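Local atomic coordinates of L-tyrosine isonitrile synthase (Pseudomonas aeruginosa, PDB entry 3E59), a protein that converts the amino group of L-tyrosine into an isonitrile in paerucumarin biosynthesis, taking the new carbon from C2 of ribulose 5-phosphate. Residues 23-28 with 36-41; 68-71 with 76-79; 186-191 with 236-241; 199-204 with 275-280; 257-260 with 264-267. One frame throughout, in Å; residues are numbered along the deposited sequence.

Interaction 1 of 5, residues 23-28 with 36-41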
# COMPACT_ATOMS: atom_id res chain seq x y z
N ARG A 23 5.92 -10.35 5.74
CA ARG A 23 5.22 -10.62 4.49
C ARG A 23 3.70 -10.73 4.69
O ARG A 23 3.22 -11.38 5.64
CB ARG A 23 5.78 -11.88 3.81
CG ARG A 23 5.25 -12.11 2.40
CD ARG A 23 5.89 -13.30 1.70
NE ARG A 23 5.64 -14.57 2.37
CZ ARG A 23 4.78 -15.51 1.97
NH1 ARG A 23 4.07 -15.35 0.85
NH2 ARG A 23 4.66 -16.63 2.68
N ARG A 24 2.94 -10.06 3.83
CA ARG A 24 1.49 -10.26 3.77
C ARG A 24 1.21 -11.57 3.04
O ARG A 24 1.76 -11.81 1.96
CB ARG A 24 0.81 -9.14 3.00
CG ARG A 24 0.87 -7.83 3.67
CD ARG A 24 0.13 -6.79 2.89
NE ARG A 24 0.53 -5.48 3.38
CZ ARG A 24 -0.19 -4.69 4.18
NH1 ARG A 24 -1.41 -5.03 4.58
NH2 ARG A 24 0.32 -3.54 4.56
N ARG A 25 0.39 -12.43 3.65
CA ARG A 25 -0.07 -13.67 3.03
C ARG A 25 -1.57 -13.54 2.82
O ARG A 25 -2.21 -12.76 3.52
CB ARG A 25 0.20 -14.87 3.94
CG ARG A 25 1.67 -15.11 4.28
CD ARG A 25 1.83 -16.42 5.04
NE ARG A 25 1.48 -17.58 4.22
CZ ARG A 25 1.13 -18.78 4.69
NH1 ARG A 25 1.07 -19.01 5.99
NH2 ARG A 25 0.83 -19.75 3.84
N TYR A 26 -2.13 -14.28 1.85
CA TYR A 26 -3.58 -14.37 1.71
C TYR A 26 -4.15 -15.04 2.96
O TYR A 26 -3.68 -16.11 3.33
CB TYR A 26 -3.97 -15.15 0.44
CG TYR A 26 -3.58 -14.44 -0.84
CD1 TYR A 26 -4.37 -13.41 -1.37
CD2 TYR A 26 -2.39 -14.76 -1.50
CE1 TYR A 26 -4.01 -12.76 -2.54
CE2 TYR A 26 -2.02 -14.11 -2.67
CZ TYR A 26 -2.82 -13.12 -3.18
OH TYR A 26 -2.46 -12.47 -4.32
N PRO A 27 -5.13 -14.39 3.63
CA PRO A 27 -5.74 -15.00 4.84
C PRO A 27 -6.19 -16.44 4.57
O PRO A 27 -6.07 -17.29 5.45
CB PRO A 27 -6.97 -14.10 5.11
CG PRO A 27 -6.59 -12.77 4.52
CD PRO A 27 -5.73 -13.08 3.32
N GLU A 28 -6.67 -16.69 3.35
CA GLU A 28 -7.13 -18.02 2.94
C GLU A 28 -6.03 -19.09 2.92
O GLU A 28 -6.33 -20.29 2.95
CB GLU A 28 -7.82 -17.93 1.56
CG GLU A 28 -9.15 -17.14 1.59
CD GLU A 28 -8.98 -15.62 1.52
OE1 GLU A 28 -7.83 -15.12 1.43
OE2 GLU A 28 -10.02 -14.92 1.53
N ALA A 36 6.36 -22.81 3.51
CA ALA A 36 7.70 -23.20 3.05
C ALA A 36 7.78 -23.33 1.53
O ALA A 36 8.81 -23.00 0.93
CB ALA A 36 8.13 -24.50 3.72
N ASP A 37 6.70 -23.80 0.91
CA ASP A 37 6.60 -23.87 -0.56
C ASP A 37 6.51 -22.47 -1.15
O ASP A 37 7.10 -22.20 -2.19
CB ASP A 37 5.39 -24.71 -1.01
CG ASP A 37 5.64 -26.22 -0.90
OD1 ASP A 37 6.80 -26.67 -1.09
OD2 ASP A 37 4.67 -26.96 -0.63
N GLU A 38 5.78 -21.59 -0.47
CA GLU A 38 5.68 -20.18 -0.85
C GLU A 38 7.04 -19.49 -0.77
O GLU A 38 7.40 -18.75 -1.67
CB GLU A 38 4.69 -19.44 0.04
CG GLU A 38 3.23 -19.71 -0.30
CD GLU A 38 2.29 -19.15 0.74
OE1 GLU A 38 2.74 -18.34 1.58
OE2 GLU A 38 1.10 -19.53 0.74
N ILE A 39 7.78 -19.76 0.31
CA ILE A 39 9.10 -19.18 0.53
C ILE A 39 10.10 -19.62 -0.55
O ILE A 39 10.87 -18.80 -1.06
CB ILE A 39 9.63 -19.50 1.96
CG1 ILE A 39 8.78 -18.79 3.02
CG2 ILE A 39 11.11 -19.10 2.10
CD1 ILE A 39 8.88 -19.41 4.44
N ARG A 40 10.07 -20.91 -0.89
CA ARG A 40 10.92 -21.45 -1.94
C ARG A 40 10.74 -20.69 -3.28
O ARG A 40 11.72 -20.27 -3.90
CB ARG A 40 10.67 -22.95 -2.12
N ARG A 41 9.49 -20.49 -3.71
CA ARG A 41 9.29 -19.78 -4.97
C ARG A 41 9.52 -18.27 -4.87
O ARG A 41 9.88 -17.62 -5.86
CB ARG A 41 7.99 -20.17 -5.69
CG ARG A 41 6.76 -20.37 -4.85
CD ARG A 41 5.81 -21.35 -5.55
NE ARG A 41 4.43 -20.85 -5.57
CZ ARG A 41 3.50 -21.12 -4.66
NH1 ARG A 41 3.76 -21.92 -3.62
NH2 ARG A 41 2.28 -20.61 -4.79
O HOH W 1 -0.21 -16.45 0.93

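Interaction 2 of 5, residues 68-71 with 76-79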
# COMPACT_ATOMS: atom_id res chain seq x y z
N PRO A 68 -2.13 6.47 -0.62
CA PRO A 68 -2.82 7.35 -1.58
C PRO A 68 -3.53 8.53 -0.93
O PRO A 68 -3.39 9.67 -1.38
CB PRO A 68 -3.85 6.41 -2.23
CG PRO A 68 -4.16 5.40 -1.20
CD PRO A 68 -2.85 5.20 -0.42
N ALA A 69 -4.32 8.25 0.10
CA ALA A 69 -5.14 9.22 0.81
C ALA A 69 -5.92 8.40 1.78
O ALA A 69 -6.05 7.19 1.60
CB ALA A 69 -6.11 9.94 -0.14
N LYS A 70 -6.44 9.05 2.82
CA LYS A 70 -7.31 8.37 3.77
C LYS A 70 -8.62 7.95 3.07
O LYS A 70 -9.08 8.60 2.13
CB LYS A 70 -7.59 9.31 4.94
CG LYS A 70 -7.30 8.72 6.33
CD LYS A 70 -5.83 8.60 6.63
CE LYS A 70 -5.58 8.47 8.13
NZ LYS A 70 -4.96 7.18 8.55
N SER A 71 -9.20 6.83 3.52
CA SER A 71 -10.57 6.47 3.11
C SER A 71 -11.52 7.67 3.30
O SER A 71 -11.42 8.38 4.30
CB SER A 71 -11.06 5.27 3.93
OG SER A 71 -12.48 5.19 3.95
N LYS A 76 -14.41 5.02 9.18
CA LYS A 76 -13.26 4.10 9.06
C LYS A 76 -11.94 4.71 9.56
O LYS A 76 -11.05 3.99 10.01
CB LYS A 76 -13.07 3.62 7.61
CG LYS A 76 -14.21 2.78 7.03
CD LYS A 76 -13.71 1.66 6.07
CE LYS A 76 -12.64 2.12 5.11
NZ LYS A 76 -12.31 1.12 4.05
N VAL A 77 -11.83 6.03 9.46
CA VAL A 77 -10.61 6.76 9.79
C VAL A 77 -10.93 7.90 10.75
O VAL A 77 -12.09 8.31 10.87
CB VAL A 77 -9.91 7.31 8.51
CG1 VAL A 77 -9.41 6.17 7.64
CG2 VAL A 77 -10.85 8.23 7.72
N LEU A 78 -9.90 8.41 11.44
CA LEU A 78 -10.08 9.53 12.39
C LEU A 78 -10.29 10.88 11.68
O LEU A 78 -11.12 11.68 12.10
CB LEU A 78 -8.91 9.65 13.36
CG LEU A 78 -8.72 8.55 14.41
CD1 LEU A 78 -7.28 8.55 14.87
CD2 LEU A 78 -9.65 8.75 15.59
N ASP A 79 -9.52 11.12 10.62
CA ASP A 79 -9.61 12.37 9.86
C ASP A 79 -9.03 12.11 8.48
O ASP A 79 -8.60 10.99 8.19
CB ASP A 79 -8.82 13.46 10.60
CG ASP A 79 -8.94 14.82 9.96
OD1 ASP A 79 -10.04 15.42 9.98
OD2 ASP A 79 -7.91 15.31 9.45

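Interaction 3 of 5, residues 186-191 with 236-241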
# COMPACT_ATOMS: atom_id res chain seq x y z
N ARG A 186 -10.48 -7.81 -16.47
CA ARG A 186 -11.40 -8.86 -16.04
C ARG A 186 -10.90 -10.26 -16.39
O ARG A 186 -10.95 -11.16 -15.55
CB ARG A 186 -12.79 -8.61 -16.63
CG ARG A 186 -13.79 -9.71 -16.29
CD ARG A 186 -15.21 -9.31 -16.66
NE ARG A 186 -16.02 -10.50 -16.89
CZ ARG A 186 -16.58 -11.22 -15.93
NH1 ARG A 186 -16.44 -10.85 -14.66
NH2 ARG A 186 -17.28 -12.29 -16.23
N GLU A 187 -10.44 -10.47 -17.63
CA GLU A 187 -9.94 -11.78 -18.07
C GLU A 187 -8.77 -12.27 -17.20
O GLU A 187 -8.72 -13.44 -16.81
CB GLU A 187 -9.58 -11.77 -19.57
CG GLU A 187 -8.95 -13.08 -20.09
CD GLU A 187 -8.99 -13.22 -21.61
OE1 GLU A 187 -9.17 -12.20 -22.34
OE2 GLU A 187 -8.83 -14.37 -22.09
N THR A 188 -7.85 -11.35 -16.91
CA THR A 188 -6.72 -11.60 -16.01
C THR A 188 -7.15 -11.97 -14.57
O THR A 188 -6.67 -12.95 -14.01
CB THR A 188 -5.74 -10.38 -15.97
OG1 THR A 188 -5.40 -10.00 -17.31
CG2 THR A 188 -4.46 -10.70 -15.20
N LEU A 189 -8.06 -11.20 -13.99
CA LEU A 189 -8.57 -11.49 -12.62
C LEU A 189 -9.19 -12.88 -12.55
O LEU A 189 -8.96 -13.62 -11.60
CB LEU A 189 -9.56 -10.41 -12.12
CG LEU A 189 -9.01 -8.98 -11.98
CD1 LEU A 189 -10.12 -7.92 -11.75
CD2 LEU A 189 -7.93 -8.91 -10.90
N LEU A 190 -9.95 -13.25 -13.58
CA LEU A 190 -10.63 -14.55 -13.64
C LEU A 190 -9.70 -15.74 -13.94
O LEU A 190 -10.14 -16.90 -13.89
CB LEU A 190 -11.79 -14.54 -14.65
CG LEU A 190 -13.03 -13.63 -14.54
CD1 LEU A 190 -14.28 -14.48 -14.75
CD2 LEU A 190 -13.14 -12.85 -13.24
N ALA A 191 -8.44 -15.46 -14.26
CA ALA A 191 -7.48 -16.50 -14.66
C ALA A 191 -6.83 -17.21 -13.50
O ALA A 191 -6.21 -18.26 -13.70
CB ALA A 191 -6.41 -15.92 -15.61
N ARG A 236 -6.20 0.96 -12.89
CA ARG A 236 -5.30 2.06 -12.52
C ARG A 236 -4.08 1.60 -11.73
O ARG A 236 -2.96 2.03 -12.02
CB ARG A 236 -6.04 3.15 -11.73
CG ARG A 236 -7.20 3.78 -12.46
CD ARG A 236 -6.81 4.43 -13.79
NE ARG A 236 -8.00 4.73 -14.57
CZ ARG A 236 -8.76 5.82 -14.40
NH1 ARG A 236 -8.43 6.74 -13.49
NH2 ARG A 236 -9.84 5.97 -15.15
N SER A 237 -4.29 0.75 -10.72
CA SER A 237 -3.17 0.24 -9.91
C SER A 237 -2.19 -0.53 -10.77
O SER A 237 -0.98 -0.40 -10.59
CB SER A 237 -3.66 -0.68 -8.79
OG SER A 237 -4.60 -0.02 -7.98
N TRP A 238 -2.71 -1.35 -11.69
CA TRP A 238 -1.84 -2.11 -12.57
C TRP A 238 -1.13 -1.23 -13.61
O TRP A 238 0.04 -1.45 -13.91
CB TRP A 238 -2.58 -3.27 -13.25
CG TRP A 238 -2.97 -4.44 -12.35
CD1 TRP A 238 -2.65 -4.62 -11.01
CD2 TRP A 238 -3.71 -5.60 -12.74
NE1 TRP A 238 -3.17 -5.81 -10.56
CE2 TRP A 238 -3.82 -6.43 -11.59
CE3 TRP A 238 -4.30 -6.02 -13.94
CZ2 TRP A 238 -4.50 -7.67 -11.63
CZ3 TRP A 238 -4.99 -7.25 -13.97
CH2 TRP A 238 -5.08 -8.06 -12.81
N ALA A 239 -1.85 -0.26 -14.17
CA ALA A 239 -1.23 0.76 -15.05
C ALA A 239 -0.09 1.49 -14.32
O ALA A 239 1.02 1.60 -14.85
CB ALA A 239 -2.28 1.76 -15.55
N TRP A 240 -0.36 1.98 -13.11
CA TRP A 240 0.67 2.64 -12.28
C TRP A 240 1.87 1.72 -12.04
O TRP A 240 3.02 2.14 -12.18
CB TRP A 240 0.05 3.06 -10.93
CG TRP A 240 0.93 3.87 -9.96
CD1 TRP A 240 1.03 3.66 -8.60
CD2 TRP A 240 1.77 5.00 -10.25
NE1 TRP A 240 1.88 4.59 -8.03
CE2 TRP A 240 2.34 5.43 -9.02
CE3 TRP A 240 2.09 5.71 -11.42
CZ2 TRP A 240 3.23 6.52 -8.93
CZ3 TRP A 240 2.99 6.79 -11.32
CH2 TRP A 240 3.54 7.18 -10.09
N GLY A 241 1.59 0.46 -11.70
CA GLY A 241 2.65 -0.54 -11.55
C GLY A 241 3.51 -0.73 -12.79
O GLY A 241 4.74 -0.84 -12.71

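Interaction 4 of 5, residues 199-204 with 275-280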
# COMPACT_ATOMS: atom_id res chain seq x y z
N TYR A 199 -9.73 -9.17 -6.61
CA TYR A 199 -11.00 -8.57 -6.98
C TYR A 199 -11.97 -8.46 -5.77
O TYR A 199 -12.57 -7.41 -5.54
CB TYR A 199 -11.63 -9.32 -8.18
CG TYR A 199 -12.94 -8.71 -8.62
CD1 TYR A 199 -14.15 -9.35 -8.37
CD2 TYR A 199 -12.97 -7.45 -9.25
CE1 TYR A 199 -15.35 -8.78 -8.75
CE2 TYR A 199 -14.18 -6.87 -9.63
CZ TYR A 199 -15.36 -7.54 -9.37
OH TYR A 199 -16.56 -6.98 -9.75
N ARG A 200 -12.10 -9.54 -5.00
CA ARG A 200 -12.98 -9.55 -3.81
C ARG A 200 -12.55 -8.54 -2.75
O ARG A 200 -13.40 -7.89 -2.13
CB ARG A 200 -13.16 -10.97 -3.22
CG ARG A 200 -14.01 -11.03 -1.91
CD ARG A 200 -14.88 -12.29 -1.77
NE ARG A 200 -14.31 -13.29 -0.87
CZ ARG A 200 -14.91 -13.80 0.22
NH1 ARG A 200 -16.12 -13.41 0.60
NH2 ARG A 200 -14.27 -14.72 0.95
N ALA A 201 -11.24 -8.40 -2.56
CA ALA A 201 -10.71 -7.50 -1.55
C ALA A 201 -10.90 -6.03 -1.92
O ALA A 201 -11.34 -5.21 -1.09
CB ALA A 201 -9.25 -7.79 -1.32
N ILE A 202 -10.58 -5.70 -3.16
CA ILE A 202 -10.78 -4.35 -3.67
C ILE A 202 -12.26 -3.95 -3.66
O ILE A 202 -12.59 -2.81 -3.35
CB ILE A 202 -10.18 -4.16 -5.09
CG1 ILE A 202 -8.66 -4.50 -5.10
CG2 ILE A 202 -10.45 -2.74 -5.61
CD1 ILE A 202 -7.78 -3.78 -4.01
N THR A 203 -13.14 -4.89 -3.99
CA THR A 203 -14.59 -4.66 -3.89
C THR A 203 -14.94 -4.31 -2.44
O THR A 203 -15.67 -3.36 -2.18
CB THR A 203 -15.39 -5.89 -4.36
OG1 THR A 203 -15.03 -6.21 -5.71
CG2 THR A 203 -16.90 -5.62 -4.30
N ARG A 204 -14.38 -5.07 -1.49
CA ARG A 204 -14.67 -4.83 -0.08
C ARG A 204 -14.24 -3.44 0.41
O ARG A 204 -14.99 -2.82 1.17
CB ARG A 204 -14.11 -5.94 0.81
CG ARG A 204 -14.59 -5.86 2.27
CD ARG A 204 -14.05 -6.98 3.14
NE ARG A 204 -12.60 -6.89 3.31
CZ ARG A 204 -11.72 -7.66 2.66
NH1 ARG A 204 -12.15 -8.56 1.79
NH2 ARG A 204 -10.41 -7.51 2.88
N ASP A 275 -5.54 -8.43 9.95
CA ASP A 275 -6.03 -8.43 8.58
C ASP A 275 -4.89 -8.09 7.62
O ASP A 275 -4.37 -6.98 7.64
CB ASP A 275 -7.17 -7.42 8.44
CG ASP A 275 -7.75 -7.36 7.03
OD1 ASP A 275 -7.32 -8.12 6.12
OD2 ASP A 275 -8.63 -6.50 6.81
N ASP A 276 -4.53 -9.07 6.78
CA ASP A 276 -3.46 -8.89 5.78
C ASP A 276 -3.77 -7.86 4.69
O ASP A 276 -2.85 -7.38 4.03
CB ASP A 276 -3.09 -10.23 5.11
CG ASP A 276 -2.35 -11.16 6.04
OD1 ASP A 276 -1.10 -11.03 6.19
OD2 ASP A 276 -3.01 -12.04 6.62
N TRP A 277 -5.05 -7.56 4.49
CA TRP A 277 -5.48 -6.52 3.55
C TRP A 277 -5.53 -5.10 4.14
O TRP A 277 -5.71 -4.11 3.41
CB TRP A 277 -6.85 -6.88 2.93
CG TRP A 277 -6.78 -8.05 1.99
CD1 TRP A 277 -7.07 -9.36 2.28
CD2 TRP A 277 -6.36 -8.03 0.62
NE1 TRP A 277 -6.87 -10.14 1.17
CE2 TRP A 277 -6.44 -9.35 0.13
CE3 TRP A 277 -5.95 -7.01 -0.25
CZ2 TRP A 277 -6.10 -9.69 -1.19
CZ3 TRP A 277 -5.62 -7.35 -1.58
CH2 TRP A 277 -5.69 -8.68 -2.02
N LEU A 278 -5.41 -4.99 5.46
CA LEU A 278 -5.62 -3.70 6.12
C LEU A 278 -4.38 -2.82 6.01
O LEU A 278 -3.26 -3.28 6.24
CB LEU A 278 -6.00 -3.89 7.60
CG LEU A 278 -6.46 -2.63 8.37
CD1 LEU A 278 -7.64 -1.94 7.68
CD2 LEU A 278 -6.83 -3.00 9.81
N THR A 279 -4.61 -1.56 5.66
CA THR A 279 -3.56 -0.56 5.55
C THR A 279 -3.92 0.68 6.41
O THR A 279 -5.09 0.90 6.71
CB THR A 279 -3.35 -0.16 4.09
OG1 THR A 279 -4.55 0.41 3.58
CG2 THR A 279 -2.94 -1.39 3.23
N PRO A 280 -2.89 1.45 6.84
CA PRO A 280 -3.10 2.60 7.74
C PRO A 280 -4.05 3.70 7.25
O PRO A 280 -4.65 4.39 8.07
CB PRO A 280 -1.69 3.15 7.96
CG PRO A 280 -0.83 2.55 6.90
CD PRO A 280 -1.46 1.24 6.54

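Interaction 5 of 5, residues 257-260 with 264-267. With PO4 (phosphate ion), chain E.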
# COMPACT_ATOMS: atom_id res chain seq x y z
N HIS A 257 -0.68 -5.25 -0.77
CA HIS A 257 -1.55 -6.41 -0.94
C HIS A 257 -0.76 -7.70 -0.81
O HIS A 257 0.41 -7.74 -1.20
CB HIS A 257 -2.20 -6.44 -2.32
CG HIS A 257 -2.90 -5.18 -2.68
ND1 HIS A 257 -2.73 -4.57 -3.90
CD2 HIS A 257 -3.78 -4.42 -1.99
CE1 HIS A 257 -3.48 -3.48 -3.95
NE2 HIS A 257 -4.13 -3.37 -2.80
N PRO A 258 -1.39 -8.76 -0.28
CA PRO A 258 -0.81 -10.12 -0.37
C PRO A 258 -0.57 -10.43 -1.85
O PRO A 258 -1.36 -10.01 -2.69
CB PRO A 258 -1.93 -11.03 0.15
CG PRO A 258 -2.81 -10.15 0.95
CD PRO A 258 -2.68 -8.75 0.44
N GLN A 259 0.51 -11.15 -2.15
CA GLN A 259 0.90 -11.42 -3.52
C GLN A 259 1.20 -12.90 -3.74
O GLN A 259 1.69 -13.57 -2.81
CB GLN A 259 2.11 -10.55 -3.93
CG GLN A 259 1.85 -9.02 -3.97
CD GLN A 259 0.90 -8.57 -5.07
OE1 GLN A 259 0.63 -9.31 -6.03
NE2 GLN A 259 0.38 -7.34 -4.94
N PRO A 260 0.93 -13.41 -4.97
CA PRO A 260 1.35 -14.78 -5.29
C PRO A 260 2.85 -14.92 -5.05
O PRO A 260 3.59 -13.95 -5.23
CB PRO A 260 1.02 -14.92 -6.79
CG PRO A 260 -0.00 -13.85 -7.09
CD PRO A 260 0.25 -12.73 -6.10
N LEU A 264 6.64 -10.93 -8.95
CA LEU A 264 7.68 -9.92 -8.71
C LEU A 264 7.30 -9.07 -7.50
O LEU A 264 8.15 -8.56 -6.76
CB LEU A 264 7.83 -9.02 -9.93
CG LEU A 264 8.56 -9.55 -11.17
CD1 LEU A 264 8.33 -8.64 -12.37
CD2 LEU A 264 10.05 -9.68 -10.87
N LYS A 265 6.00 -8.93 -7.30
CA LYS A 265 5.47 -8.14 -6.21
C LYS A 265 5.57 -8.91 -4.90
O LYS A 265 5.30 -10.13 -4.84
CB LYS A 265 4.03 -7.72 -6.50
CG LYS A 265 3.79 -7.08 -7.87
CD LYS A 265 2.33 -6.76 -8.00
CE LYS A 265 1.88 -6.64 -9.42
NZ LYS A 265 0.43 -6.24 -9.44
N PHE A 266 5.97 -8.19 -3.85
CA PHE A 266 6.16 -8.77 -2.52
C PHE A 266 5.33 -7.99 -1.49
O PHE A 266 5.65 -6.85 -1.17
CB PHE A 266 7.64 -8.74 -2.16
CG PHE A 266 7.95 -9.38 -0.82
CD1 PHE A 266 7.76 -8.68 0.37
CD2 PHE A 266 8.47 -10.67 -0.76
CE1 PHE A 266 8.06 -9.25 1.60
CE2 PHE A 266 8.77 -11.26 0.46
CZ PHE A 266 8.56 -10.55 1.65
N GLY A 267 4.28 -8.61 -0.96
CA GLY A 267 3.43 -7.94 0.04
C GLY A 267 4.11 -7.81 1.39
O GLY A 267 4.71 -8.77 1.89
P PO4 E . -0.25 -3.73 -6.56
O1 PO4 E . -1.04 -4.97 -6.25
O2 PO4 E . -1.19 -2.54 -6.48
O3 PO4 E . 0.91 -3.60 -5.54
O4 PO4 E . 0.28 -3.78 -7.97
O HOH W 2 2.87 -10.96 -0.46
O HOH W 3 5.94 -12.29 -3.32

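Interaction 1 of 5, residues 23-28 with 36-41
The Arg23 guanidinium turns its edge to the Glu38 carboxylate, while one of its faces carries CG of Arg25, 3.7 Å above the plane and shifted toward the rim. Arg25 also offers an edge, with Glu38 OE2 lying in its guanidinium plane. Neither arginine lies flat against the acid: the carboxylate is turned by 80° from the Arg23 plane and is steeply inclined to that of Arg25. OE1 is the shared atom. Arg23 NH2 reaches Glu38 OE1 at 2.8 Å almost straight along the C-O axis, and Arg25 NE adds a weak, bent bond to the same oxygen at 3.0 Å. The second carboxylate oxygen is taken by the other branch of Arg25, NH2 to Glu38 OE2 at 3.1 Å, a nearly linear bond arriving from above the carboxylate plane. Both arginine chains turn at the CD-NE end (chi3 62° in Arg23, 66° in Arg25), which swings their ends together onto one acid. A water accepts from Tyr26 N and gives a weak bond to Glu38 OE2, while Arg25 NH2 also has a weak bond to Ala33 O. Two positive groups side by side probably keep buried Glu38 ionised. The arrangement is a salt-bridge network of two arginines sharing one glutamate, tying the extended chain before helix 27-30 to helix 35-55.

Interaction 2 of 5, residues 68-71 with 76-79
Ser71 OG is gripped by two hydrogen bonds, with Asp209 OD1 and the backbone N of Asn73, and packs against CE of Lys76 at 3.3 Å. The contact folds the irregular loop between strand 60-64 and helix 84-103 back on itself, with no helix or strand in either segment. Having OG anti to the backbone N (chi1 158°) sets the hydroxyl beside the lysine chain, which bends twice, at chi2 and chi3. The lysine's NZ goes on to Asp209 OD1, in a salt bridge, and to His282 ND1, so serine and lysine converge on one aspartate of helix 193-210.

Next to this polar end the packing is mostly aliphatic. CG1 of Val77 rests 3.6 Å from CG of Lys70, the two side chains running past each other in opposite directions, and also lies 4.2 Å from CB of Ser71. The other valine methyl, CG2, meets the backbone O of Ser71 at 3.5 Å. Lys70 thus uses its aliphatic part inside the loop, while its NZ forms a salt bridge with Glu86 of helix 84-103. At the far end Asp79 directs its carboxylate to Arg81, and its backbone O lies 3.2 Å from CG of Lys70.

Interaction 3 of 5, residues 186-191 with 236-241
Trp238 of helix 219-247 pushes the far rim of its six-membered ring between two side chains of helix 182-189, and this rim is where the contact is tight. CH2 of Trp238 is the common point: Leu189 CD2 lies 3.5 Å from it and Thr188 CG2 3.6 Å from it. The two methyls divide the rim, the leucine continuing toward CZ2 and the threonine toward CZ3, and both approach the ring obliquely. In Thr188, CG2 stands anti to the backbone N and faces the tryptophan, while OG1 turns back to the Ser184 carbonyl of its own helix. The first bond of the Leu189 side chain does not aim at helix 219-247; its branch end, CD2, closes on the ring.

The inner, leucine side is buried, and Leu189 packs on against Tyr199 of helix 193-210, whose Leu198 also touches Trp238. Thr188 forms the looser, solvent-exposed side. The backbones stay apart, 11.2 Å between CA of Thr188 and CA of Trp238, so the long indole does most of the bridging.

Nearby, Arg186 NH1 and Tyr231 OH give the helices a polar link. With aliphatic carbon against ring carbon, methyls closest, the Thr188/Leu189-Trp238 contact itself rests on dispersion and the exclusion of water.

Interaction 4 of 5, residues 199-204 with 275-280
A type I beta turn from Asp275 to Leu278, closed by the backbone bond Leu278 N to Asp275 O, presents Trp277 to helix 193-210, with CA of Ala201 and CA of Trp277 7.4 Å apart. The main side-chain contact is a CH-pi interaction. Ala201 CB sits 3.3 Å from the centroid of the six-membered ring of Trp277, only 6° off the ring normal, so the methyl is centred over one face and nearly equidistant from all six ring carbons. One helical turn further on, Arg204 folds back at chi3 (66°) and brings NH2 to 3.6 Å from CB of Trp277. That methylene lies at the guanidinium edge, and the guanidinium and indole planes stand 75° apart, so this is no flat cation-pi stack. NH2 of Arg204 also comes to 4.4 Å from OD2 of Asp275, too far for a salt bridge, though the opposite charges may attract weakly.

The other carboxylate oxygen steadies the turn: Asp275 OD1 accepts from Trp277 N at 2.9 Å, the donor standing well above the carboxylate plane. The indole is enclosed further by Leu198 and Phe205 of the same helix, by Pro258 and by His257. On the turn's other flank, Arg24 bonds to the carbonyls of Asp276 and Leu278. An Asx turn coinciding with a type I beta turn thus docks one tryptophan on the small alanine surface of a helix.

Interaction 5 of 5, residues 257-260 with 264-267
Gln259 begins its contact with Lys265 at CB, which lies 3.3 Å from the Lys265 backbone O. Its CG comes next, 3.6 Å from CB of Lys265. There the chain bends (chi2 -68°), laying the amide across the lysine's aliphatic part, with CD 3.5 Å from Lys265 CB and OE1 near Lys265 CD. At the tip NE2 bonds to Ser255 OG and, at 3.1 Å, to O1 of a phosphate ion.

The setting is the edge of the parallel sheet: residues 257-260 lie in the loop that follows strand 252-255 and leads to the outermost strand 265-267. A water bridges the two segments, accepting from Gln259 N and from Gly267 N. Gly267 CA approaches the carbonyl O of His257 to 3.3 Å.

The phosphate probably came from the crystallisation liquor, yet it occupies a site lined with donors, possibly where the phosphate of the substrate ribulose 5-phosphate docks. Arg253 NH2 and Ser255 OG are among these protein ligands. His257 meets the ion with its ring edge, ND1 giving a nearly straight bond to O1 at 2.9 Å, and the extended Lys265 carries NZ to O4 at 2.9 Å.

How the interactions relate
Along the chain, interactions 1 and 2 come first; interactions 3 and 4 then alternate their segments, and interaction 5 is nested within the span closed by interaction 4. Interactions 1 and 5, centres about 9 Å apart, are probably hydrogen-bonded through Arg24 N to Gly267 O and Tyr26 OH to Pro258 O, which ties residues 23-28 to edge strand 265-267 and the loop before it. Helix 193-210 follows helix 182-189 and precedes helix 219-247, linking interactions 3 and 4. Interaction 5 holds the phosphate, Trp238 of interaction 3 lies beside it, and interaction 4 backs His257 in a second shell. Interaction 2 lies opposite interaction 1 across the chain's centre, about 29 Å between centres, touching interaction 4 through Lys70 and Pro280.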